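Local coordinates for protein interferon gamma receptor 1 (Gallus gallus, PDB 4EQ3) that probably binds the cytokine interferon gamma as the extracellular part of its cell-surface receptor alpha chain, at residues Gly51-Val56 with Trp81-Ala86. Numbering follows the deposited sequence.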
ATOM      1  N   GLY A  51     -21.105 -12.801  -0.631  1.00 31.57           N
ATOM      2  CA  GLY A  51     -21.511 -12.527   0.735  1.00 29.40           C
ATOM      3  C   GLY A  51     -21.411 -13.754   1.620  1.00 31.50           C
ATOM      4  O   GLY A  51     -22.058 -13.829   2.668  1.00 31.66           O
ATOM      5  N   LYS A  52     -20.619 -14.720   1.177  1.00 33.89           N
ATOM      6  CA  LYS A  52     -20.350 -15.927   1.931  1.00 36.51           C
ATOM      7  C   LYS A  52     -18.854 -16.207   2.194  1.00 34.64           C
ATOM      8  O   LYS A  52     -18.060 -15.979   1.357  1.00 33.75           O
ATOM      9  CB  LYS A  52     -21.034 -17.123   1.260  1.00 40.62           C
ATOM     10  CG  LYS A  52     -22.500 -17.110   1.389  1.00 44.40           C
ATOM     11  CD  LYS A  52     -23.198 -17.784   0.239  1.00 52.84           C
ATOM     12  CE  LYS A  52     -24.606 -18.059   0.583  1.00 54.77           C
ATOM     13  NZ  LYS A  52     -25.133 -16.916   1.288  1.00 53.55           N
ATOM     14  N   TYR A  53     -18.508 -16.722   3.361  1.00 33.93           N
ATOM     15  CA  TYR A  53     -17.121 -17.078   3.646  1.00 35.67           C
ATOM     16  C   TYR A  53     -16.694 -18.264   2.806  1.00 39.71           C
ATOM     17  O   TYR A  53     -17.485 -19.183   2.550  1.00 43.92           O
ATOM     18  CB  TYR A  53     -16.925 -17.404   5.123  1.00 33.06           C
ATOM     19  CG  TYR A  53     -16.771 -16.180   5.979  1.00 31.01           C
ATOM     20  CD1 TYR A  53     -15.558 -15.505   6.035  1.00 28.97           C
ATOM     21  CD2 TYR A  53     -17.832 -15.695   6.727  1.00 29.42           C
ATOM     22  CE1 TYR A  53     -15.413 -14.379   6.809  1.00 24.01           C
ATOM     23  CE2 TYR A  53     -17.696 -14.569   7.512  1.00 29.40           C
ATOM     24  CZ  TYR A  53     -16.472 -13.918   7.547  1.00 25.47           C
ATOM     25  OH  TYR A  53     -16.312 -12.795   8.320  1.00 26.36           O
ATOM     26  N   GLN A  54     -15.444 -18.226   2.373  1.00 33.99           N
ATOM     27  CA  GLN A  54     -14.837 -19.334   1.668  1.00 35.31           C
ATOM     28  C   GLN A  54     -13.401 -19.443   2.147  1.00 36.56           C
ATOM     29  O   GLN A  54     -12.840 -18.480   2.672  1.00 33.89           O
ATOM     30  CB  GLN A  54     -14.862 -19.087   0.170  1.00 35.38           C
ATOM     31  CG  GLN A  54     -13.919 -18.001  -0.284  1.00 37.32           C
ATOM     32  CD  GLN A  54     -14.057 -17.720  -1.758  1.00 37.74           C
ATOM     33  OE1 GLN A  54     -15.153 -17.441  -2.245  1.00 37.70           O
ATOM     34  NE2 GLN A  54     -12.946 -17.787  -2.482  1.00 35.86           N
ATOM     35  N   THR A  55     -12.803 -20.611   1.956  1.00 36.08           N
ATOM     36  CA  THR A  55     -11.451 -20.852   2.434  1.00 35.56           C
ATOM     37  C   THR A  55     -10.400 -20.064   1.652  1.00 31.71           C
ATOM     38  O   THR A  55     -10.475 -19.941   0.429  1.00 31.96           O
ATOM     39  CB  THR A  55     -11.116 -22.371   2.422  1.00 38.32           C
ATOM     40  OG1 THR A  55     -10.995 -22.838   3.773  1.00 40.70           O
ATOM     41  CG2 THR A  55      -9.816 -22.641   1.675  1.00 40.83           C
ATOM     42  N   VAL A  56      -9.431 -19.516   2.378  1.00 30.18           N
ATOM     43  CA  VAL A  56      -8.243 -18.933   1.771  1.00 27.32           C
ATOM     44  C   VAL A  56      -7.216 -20.043   1.565  1.00 28.96           C
ATOM     45  O   VAL A  56      -6.528 -20.434   2.503  1.00 28.84           O
ATOM     46  CB  VAL A  56      -7.630 -17.858   2.673  1.00 25.14           C
ATOM     47  CG1 VAL A  56      -6.415 -17.259   2.004  1.00 22.57           C
ATOM     48  CG2 VAL A  56      -8.665 -16.782   2.989  1.00 26.86           C
ATOM     49  N   TRP A  81     -14.572  -9.337   4.652  1.00 20.42           N
ATOM     50  CA  TRP A  81     -14.362  -9.760   6.019  1.00 21.63           C
ATOM     51  C   TRP A  81     -13.453 -10.983   5.992  1.00 23.71           C
ATOM     52  O   TRP A  81     -13.423 -11.720   5.000  1.00 25.18           O
ATOM     53  CB  TRP A  81     -15.688 -10.081   6.715  1.00 23.75           C
ATOM     54  CG  TRP A  81     -16.432  -8.859   7.154  1.00 23.68           C
ATOM     55  CD1 TRP A  81     -16.416  -8.284   8.392  1.00 21.26           C
ATOM     56  CD2 TRP A  81     -17.288  -8.051   6.346  1.00 20.40           C
ATOM     57  NE1 TRP A  81     -17.213  -7.168   8.404  1.00 22.99           N
ATOM     58  CE2 TRP A  81     -17.763  -7.006   7.159  1.00 23.02           C
ATOM     59  CE3 TRP A  81     -17.694  -8.109   5.012  1.00 25.98           C
ATOM     60  CZ2 TRP A  81     -18.633  -6.029   6.686  1.00 26.31           C
ATOM     61  CZ3 TRP A  81     -18.568  -7.141   4.543  1.00 27.91           C
ATOM     62  CH2 TRP A  81     -19.020  -6.111   5.377  1.00 27.81           C
ATOM     63  N   PHE A  82     -12.698 -11.185   7.065  1.00 24.09           N
ATOM     64  CA  PHE A  82     -11.862 -12.381   7.178  1.00 23.01           C
ATOM     65  C   PHE A  82     -12.075 -12.995   8.546  1.00 23.29           C
ATOM     66  O   PHE A  82     -12.511 -12.316   9.475  1.00 23.37           O
ATOM     67  CB  PHE A  82     -10.376 -12.055   6.964  1.00 23.69           C
ATOM     68  CG  PHE A  82     -10.106 -11.221   5.750  1.00 22.94           C
ATOM     69  CD1 PHE A  82      -9.998  -9.841   5.853  1.00 22.40           C
ATOM     70  CD2 PHE A  82      -9.960 -11.812   4.505  1.00 20.48           C
ATOM     71  CE1 PHE A  82      -9.745  -9.062   4.734  1.00 22.86           C
ATOM     72  CE2 PHE A  82      -9.713 -11.043   3.383  1.00 26.33           C
ATOM     73  CZ  PHE A  82      -9.610  -9.660   3.497  1.00 23.71           C
ATOM     74  N   ARG A  83     -11.786 -14.285   8.680  1.00 20.49           N
ATOM     75  CA  ARG A  83     -11.946 -14.931   9.980  1.00 21.41           C
ATOM     76  C   ARG A  83     -10.977 -16.097  10.141  1.00 19.67           C
ATOM     77  O   ARG A  83     -10.534 -16.693   9.164  1.00 20.36           O
ATOM     78  CB  ARG A  83     -13.395 -15.392  10.200  1.00 20.63           C
ATOM     79  CG  ARG A  83     -13.832 -16.582   9.355  1.00 24.06           C
ATOM     80  CD  ARG A  83     -15.302 -16.916   9.648  1.00 27.26           C
ATOM     81  NE  ARG A  83     -15.822 -18.049   8.888  1.00 30.70           N
ATOM     82  CZ  ARG A  83     -17.081 -18.479   8.982  1.00 33.12           C
ATOM     83  NH1 ARG A  83     -17.924 -17.867   9.798  1.00 30.41           N
ATOM     84  NH2 ARG A  83     -17.497 -19.517   8.269  1.00 34.62           N
ATOM     85  N   ILE A  84     -10.642 -16.412  11.384  1.00 23.79           N
ATOM     86  CA  ILE A  84      -9.660 -17.451  11.629  1.00 24.31           C
ATOM     87  C   ILE A  84     -10.108 -18.340  12.763  1.00 24.13           C
ATOM     88  O   ILE A  84     -10.583 -17.857  13.779  1.00 25.02           O
ATOM     89  CB  ILE A  84      -8.303 -16.852  12.047  1.00 22.90           C
ATOM     90  CG1 ILE A  84      -7.925 -15.666  11.145  1.00 22.06           C
ATOM     91  CG2 ILE A  84      -7.227 -17.943  12.050  1.00 25.26           C
ATOM     92  CD1 ILE A  84      -7.754 -14.364  11.884  1.00 20.98           C
ATOM     93  N   LYS A  85      -9.912 -19.643  12.608  1.00 26.52           N
ATOM     94  CA  LYS A  85     -10.129 -20.561  13.721  1.00 28.52           C
ATOM     95  C   LYS A  85      -8.831 -21.299  13.999  1.00 27.97           C
ATOM     96  O   LYS A  85      -7.989 -21.427  13.113  1.00 29.50           O
ATOM     97  CB  LYS A  85     -11.239 -21.568  13.406  1.00 29.13           C
ATOM     98  CG  LYS A  85     -10.877 -22.536  12.283  1.00 33.23           C
ATOM     99  CD  LYS A  85     -11.924 -23.636  12.130  1.00 37.61           C
ATOM    100  CE  LYS A  85     -11.682 -24.439  10.862  1.00 40.92           C
ATOM    101  NZ  LYS A  85     -12.654 -25.558  10.695  1.00 47.62           N
ATOM    102  N   ALA A  86      -8.688 -21.792  15.228  1.00 27.03           N
ATOM    103  CA  ALA A  86      -7.510 -22.549  15.637  1.00 29.92           C
ATOM    104  C   ALA A  86      -7.794 -24.044  15.739  1.00 35.03           C
ATOM    105  O   ALA A  86      -8.863 -24.462  16.190  1.00 32.71           O
ATOM    106  CB  ALA A  86      -6.994 -22.035  16.969  1.00 27.30           C
TER
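Arg-83 runs along one face of the Tyr-53 ring from CB to its guanidinium. CB of Arg-83 stands off CE1 of Tyr-53 at 4.1 Å, and its CG comes nearer to the same carbon, at 3.7 Å. CD of Arg-83 sits almost over the middle of the ring, 3.7 Å from its centroid and 6° off the normal, a CH-pi contact. NE of Arg-83 passes over CG of Tyr-53 at 3.6 Å. The guanidinium lies flat on the ring, planes 3° apart, an off-centre cation-pi stack with CZ of Arg-83 4.1 Å from the centroid. That CZ stands over CD2 of Tyr-53; NH1 lies farther out, near CD2 and CE2, while NH2 of Arg-83 reaches past the ring to CB of Tyr-53, 3.8 Å away. With chi1 at 71°, CG of Arg-83 sits between the backbone N and the carbonyl carbon, and the extended chain beyond carries the guanidinium out over Tyr-53. A salt bridge from NE to Glu-44 anchors the charged end. At the other end of the ring, Tyr-53 OH touches CB of Trp-81 at 3.2 Å and is hydrogen-bonded to Glu-97. The stack thus lies across strand 40-46, on the four-stranded antiparallel sheet of the N-terminal, tissue factor-family domain, consistent with a fibronectin type III-like fold.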